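PKS (Streptomyces albus, PDB 4OQJ) probably acts as a ketosynthase of oxazolomycin biosynthesis, condensing acyl and carrier-protein-bound extender units to lengthen the polyketide chain. Local coordinates at residues 189-201 / 370-382. Sequence-based numbering, arbitrary orientation. Where two conformers were deposited one is given.
Sequences TNTACSTSLVAVH and GHLDTAAGMAGLI
Ser196 lies against Gly377 with its CB 3.5 Å from the glycine CA, an example of how a glycine lets two helices meet closely. The axes of helices 195-201 and 376-382 approach to 7.6 Å, at 70°. Ser196 OG, set beside its own backbone N (chi1 -73°), donates to Thr374 O over 2.9 Å, reaching an in-plane lone pair. A water bridges the segments, donating to Cys193 O and Thr374 O and accepting from Ser196 N and Gly377 N. Thr374 CG2, in one of two conformers, presses tentatively close to Thr195 CB (3.4 Å). Farther along, Leu197 CD2 comes to 3.6 Å from Gly377 O, and Val200 CG2 meets CE of the bent selenomethionine Met378 at 3.7 Å, beside Leu381. The side chains of Cys193 and His371 pack more loosely, CB 3.9 Å from CE1 at the ring edge, although the backbones of Cys193 and Asp373 still run close. His371 ND1 accepts from Asp373 N; NE2 is hydrogen-bonded to a glycerol, probably from the crystallisation liquor, which may mark a pocket. Polar ties thus join the helices' N-terminal ends, placing Cys193 near His371; these probably correspond to the nucleophilic cysteine and one catalytic histidine, as in other thiolase-fold ketosynthases.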
loop_
_atom_site.group_PDB
_atom_site.type_symbol
_atom_site.label_atom_id
_atom_site.label_comp_id
_atom_site.label_asym_id
_atom_site.label_seq_id
_atom_site.Cartn_x
_atom_site.Cartn_y
_atom_site.Cartn_z
ATOM N N THR A 189 -3.781 0.746 -3.267
ATOM C CA THR A 189 -2.426 0.336 -3.601
ATOM C C THR A 189 -2.349 0.150 -5.110
ATOM O O THR A 189 -3.202 -0.518 -5.716
ATOM C CB THR A 189 -2.043 -0.966 -2.868
ATOM O OG1 THR A 189 -2.659 -2.065 -3.514
ATOM C CG2 THR A 189 -2.529 -0.944 -1.426
ATOM N N ASN A 190 -1.341 0.749 -5.723
ATOM C CA ASN A 190 -1.224 0.770 -7.171
ATOM C C ASN A 190 0.228 0.579 -7.625
ATOM O O ASN A 190 1.101 1.335 -7.213
ATOM C CB ASN A 190 -1.759 2.097 -7.702
ATOM C CG ASN A 190 -3.264 2.145 -7.729
ATOM O OD1 ASN A 190 -3.906 2.687 -6.821
ATOM N ND2 ASN A 190 -3.844 1.556 -8.768
ATOM N N THR A 191 0.460 -0.429 -8.471
ATOM C CA THR A 191 1.768 -0.676 -9.072
ATOM C C THR A 191 1.581 -1.130 -10.516
ATOM O O THR A 191 2.297 -2.000 -11.006
ATOM C CB THR A 191 2.559 -1.755 -8.284
ATOM O OG1 THR A 191 1.831 -2.988 -8.290
ATOM C CG2 THR A 191 2.768 -1.316 -6.831
ATOM N N ALA A 192 0.604 -0.545 -11.187
ATOM C CA ALA A 192 0.270 -0.925 -12.561
ATOM C C ALA A 192 -0.064 -2.429 -12.676
ATOM O O ALA A 192 -0.858 -2.932 -11.892
ATOM C CB ALA A 192 1.416 -0.524 -13.514
ATOM N N CYS A 193 0.507 -3.135 -13.650
ATOM C CA CYS A 193 0.078 -4.505 -13.978
ATOM C C CYS A 193 0.222 -5.504 -12.839
ATOM O O CYS A 193 -0.412 -6.557 -12.861
ATOM C CB CYS A 193 0.872 -5.057 -15.184
ATOM S SG CYS A 193 1.436 -3.833 -16.329
ATOM N N SER A 194 1.048 -5.189 -11.848
ATOM C CA SER A 194 1.238 -6.085 -10.703
ATOM C C SER A 194 0.389 -5.737 -9.487
ATOM O O SER A 194 0.460 -6.428 -8.454
ATOM C CB SER A 194 2.714 -6.099 -10.305
ATOM O OG SER A 194 3.175 -4.790 -10.039
ATOM N N THR A 195 -0.430 -4.693 -9.607
ATOM C CA THR A 195 -1.261 -4.217 -8.500
ATOM C C THR A 195 -1.959 -5.321 -7.708
ATOM O O THR A 195 -1.956 -5.300 -6.483
ATOM C CB THR A 195 -2.351 -3.238 -9.016
ATOM O OG1 THR A 195 -1.722 -2.039 -9.498
ATOM C CG2 THR A 195 -3.350 -2.894 -7.925
ATOM N N SER A 196 -2.564 -6.286 -8.402
ATOM C CA SER A 196 -3.330 -7.326 -7.726
ATOM C C SER A 196 -2.546 -8.103 -6.704
ATOM O O SER A 196 -3.030 -8.331 -5.593
ATOM C CB SER A 196 -3.898 -8.340 -8.741
ATOM O OG SER A 196 -4.969 -7.795 -9.476
ATOM N N LEU A 197 -1.380 -8.600 -7.099
ATOM C CA LEU A 197 -0.590 -9.431 -6.194
ATOM C C LEU A 197 0.147 -8.618 -5.139
ATOM O O LEU A 197 0.386 -9.108 -4.045
ATOM C CB LEU A 197 0.386 -10.278 -6.993
ATOM C CG LEU A 197 -0.257 -11.235 -8.010
ATOM C CD1 LEU A 197 0.808 -12.178 -8.582
ATOM C CD2 LEU A 197 -1.434 -12.034 -7.416
ATOM N N VAL A 198 0.493 -7.375 -5.446
ATOM C CA VAL A 198 1.004 -6.470 -4.415
ATOM C C VAL A 198 -0.068 -6.246 -3.340
ATOM O O VAL A 198 0.235 -6.275 -2.150
ATOM C CB VAL A 198 1.470 -5.127 -5.017
ATOM C CG1 VAL A 198 1.892 -4.145 -3.926
ATOM C CG2 VAL A 198 2.636 -5.358 -5.988
ATOM N N ALA A 199 -1.328 -6.065 -3.741
ATOM C CA ALA A 199 -2.393 -5.885 -2.766
ATOM C C ALA A 199 -2.502 -7.141 -1.907
ATOM O O ALA A 199 -2.647 -7.059 -0.680
ATOM C CB ALA A 199 -3.715 -5.585 -3.454
ATOM N N VAL A 200 -2.411 -8.307 -2.552
ATOM C CA VAL A 200 -2.430 -9.571 -1.825
ATOM C C VAL A 200 -1.254 -9.620 -0.846
ATOM O O VAL A 200 -1.409 -10.010 0.312
ATOM C CB VAL A 200 -2.383 -10.781 -2.793
ATOM C CG1 VAL A 200 -2.084 -12.080 -2.051
ATOM C CG2 VAL A 200 -3.715 -10.922 -3.533
ATOM N N HIS A 201 -0.073 -9.224 -1.310
ATOM C CA HIS A 201 1.105 -9.229 -0.448
ATOM C C HIS A 201 0.897 -8.348 0.782
ATOM O O HIS A 201 1.180 -8.764 1.918
ATOM C CB HIS A 201 2.314 -8.767 -1.233
ATOM C CG HIS A 201 3.528 -8.536 -0.399
ATOM N ND1 HIS A 201 4.363 -9.556 -0.008
ATOM C CD2 HIS A 201 4.067 -7.391 0.077
ATOM C CE1 HIS A 201 5.376 -9.048 0.677
ATOM N NE2 HIS A 201 5.222 -7.739 0.744
ATOM N N GLY A 370 -7.305 -12.157 -22.040
ATOM C CA GLY A 370 -6.435 -11.012 -22.255
ATOM C C GLY A 370 -5.780 -10.488 -20.985
ATOM O O GLY A 370 -5.826 -11.106 -19.930
ATOM N N HIS A 371 -5.191 -9.311 -21.117
ATOM C CA HIS A 371 -4.382 -8.673 -20.103
ATOM C C HIS A 371 -5.252 -7.691 -19.335
ATOM O O HIS A 371 -5.554 -6.615 -19.845
ATOM C CB HIS A 371 -3.188 -7.968 -20.778
ATOM C CG HIS A 371 -2.157 -7.457 -19.826
ATOM N ND1 HIS A 371 -2.435 -7.144 -18.515
ATOM C CD2 HIS A 371 -0.832 -7.202 -20.001
ATOM C CE1 HIS A 371 -1.335 -6.718 -17.918
ATOM N NE2 HIS A 371 -0.350 -6.741 -18.797
ATOM N N LEU A 372 -5.648 -8.057 -18.113
ATOM C CA LEU A 372 -6.564 -7.227 -17.317
ATOM C C LEU A 372 -5.869 -6.107 -16.554
ATOM O O LEU A 372 -6.448 -5.505 -15.639
ATOM C CB LEU A 372 -7.352 -8.114 -16.343
ATOM C CG LEU A 372 -8.698 -8.646 -16.860
ATOM C CD1 LEU A 372 -8.572 -9.215 -18.221
ATOM C CD2 LEU A 372 -9.277 -9.698 -15.925
ATOM N N ASP A 373 -4.634 -5.818 -16.931
ATOM C CA ASP A 373 -3.959 -4.618 -16.445
ATOM C C ASP A 373 -3.883 -4.638 -14.904
ATOM O O ASP A 373 -3.310 -5.564 -14.344
ATOM C CB ASP A 373 -4.687 -3.386 -16.974
ATOM C CG ASP A 373 -3.875 -2.121 -16.842
ATOM O OD1 ASP A 373 -2.931 -1.950 -17.636
ATOM O OD2 ASP A 373 -4.195 -1.298 -15.955
ATOM N N THR A 374 -4.472 -3.664 -14.212
ATOM C CA THR A 374 -4.451 -3.641 -12.749
ATOM C C THR A 374 -4.977 -4.942 -12.140
ATOM O O THR A 374 -4.511 -5.387 -11.080
ATOM C CB THR A 374 -5.299 -2.451 -12.233
ATOM O OG1 THR A 374 -5.080 -1.313 -13.076
ATOM C CG2 THR A 374 -4.949 -2.097 -10.801
ATOM N N ALA A 375 -5.943 -5.551 -12.821
ATOM C CA ALA A 375 -6.587 -6.776 -12.341
ATOM C C ALA A 375 -5.977 -8.065 -12.877
ATOM O O ALA A 375 -6.536 -9.147 -12.678
ATOM C CB ALA A 375 -8.066 -6.744 -12.703
ATOM N N ALA A 376 -4.860 -7.971 -13.585
ATOM C CA ALA A 376 -4.304 -9.154 -14.251
ATOM C C ALA A 376 -3.944 -10.225 -13.238
ATOM O O ALA A 376 -4.182 -11.405 -13.462
ATOM C CB ALA A 376 -3.085 -8.782 -15.079
ATOM N N GLY A 377 -3.374 -9.799 -12.114
ATOM C CA GLY A 377 -2.976 -10.717 -11.074
ATOM C C GLY A 377 -4.151 -11.414 -10.419
ATOM O O GLY A 377 -3.999 -12.538 -9.926
HETATM N N MSE A 378 -5.313 -10.763 -10.384
HETATM C CA MSE A 378 -6.516 -11.417 -9.845
HETATM C C MSE A 378 -6.957 -12.543 -10.773
HETATM O O MSE A 378 -7.303 -13.630 -10.329
HETATM C CB MSE A 378 -7.682 -10.424 -9.672
HETATM C CG MSE A 378 -7.687 -9.614 -8.372
HETATM SE SE MSE A 378 -7.776 -10.734 -6.768
HETATM C CE MSE A 378 -6.012 -10.308 -6.380
ATOM N N ALA A 379 -6.946 -12.283 -12.072
ATOM C CA ALA A 379 -7.328 -13.310 -13.025
ATOM C C ALA A 379 -6.363 -14.504 -12.909
ATOM O O ALA A 379 -6.784 -15.662 -12.923
ATOM C CB ALA A 379 -7.342 -12.748 -14.443
ATOM N N GLY A 380 -5.080 -14.221 -12.727
ATOM C CA GLY A 380 -4.075 -15.276 -12.599
ATOM C C GLY A 380 -4.182 -16.063 -11.285
ATOM O O GLY A 380 -4.097 -17.287 -11.278
ATOM N N LEU A 381 -4.360 -15.353 -10.173
ATOM C CA LEU A 381 -4.443 -15.989 -8.861
ATOM C C LEU A 381 -5.727 -16.804 -8.730
ATOM O O LEU A 381 -5.702 -17.948 -8.257
ATOM C CB LEU A 381 -4.360 -14.939 -7.750
ATOM C CG LEU A 381 -4.491 -15.427 -6.297
ATOM C CD1 LEU A 381 -3.488 -16.526 -5.974
ATOM C CD2 LEU A 381 -4.314 -14.257 -5.348
ATOM N N ILE A 382 -6.846 -16.233 -9.170
ATOM C CA ILE A 382 -8.118 -16.918 -9.040
ATOM C C ILE A 382 -8.151 -18.143 -9.947
ATOM O O ILE A 382 -8.669 -19.155 -9.532
ATOM C CB ILE A 382 -9.311 -15.979 -9.311
ATOM C CG1 ILE A 382 -9.429 -14.995 -8.141
ATOM C CG2 ILE A 382 -10.621 -16.778 -9.422
ATOM C CD1 ILE A 382 -10.432 -13.874 -8.332
HETATM O O HOH W 1 -2.344 -7.176 -11.333
#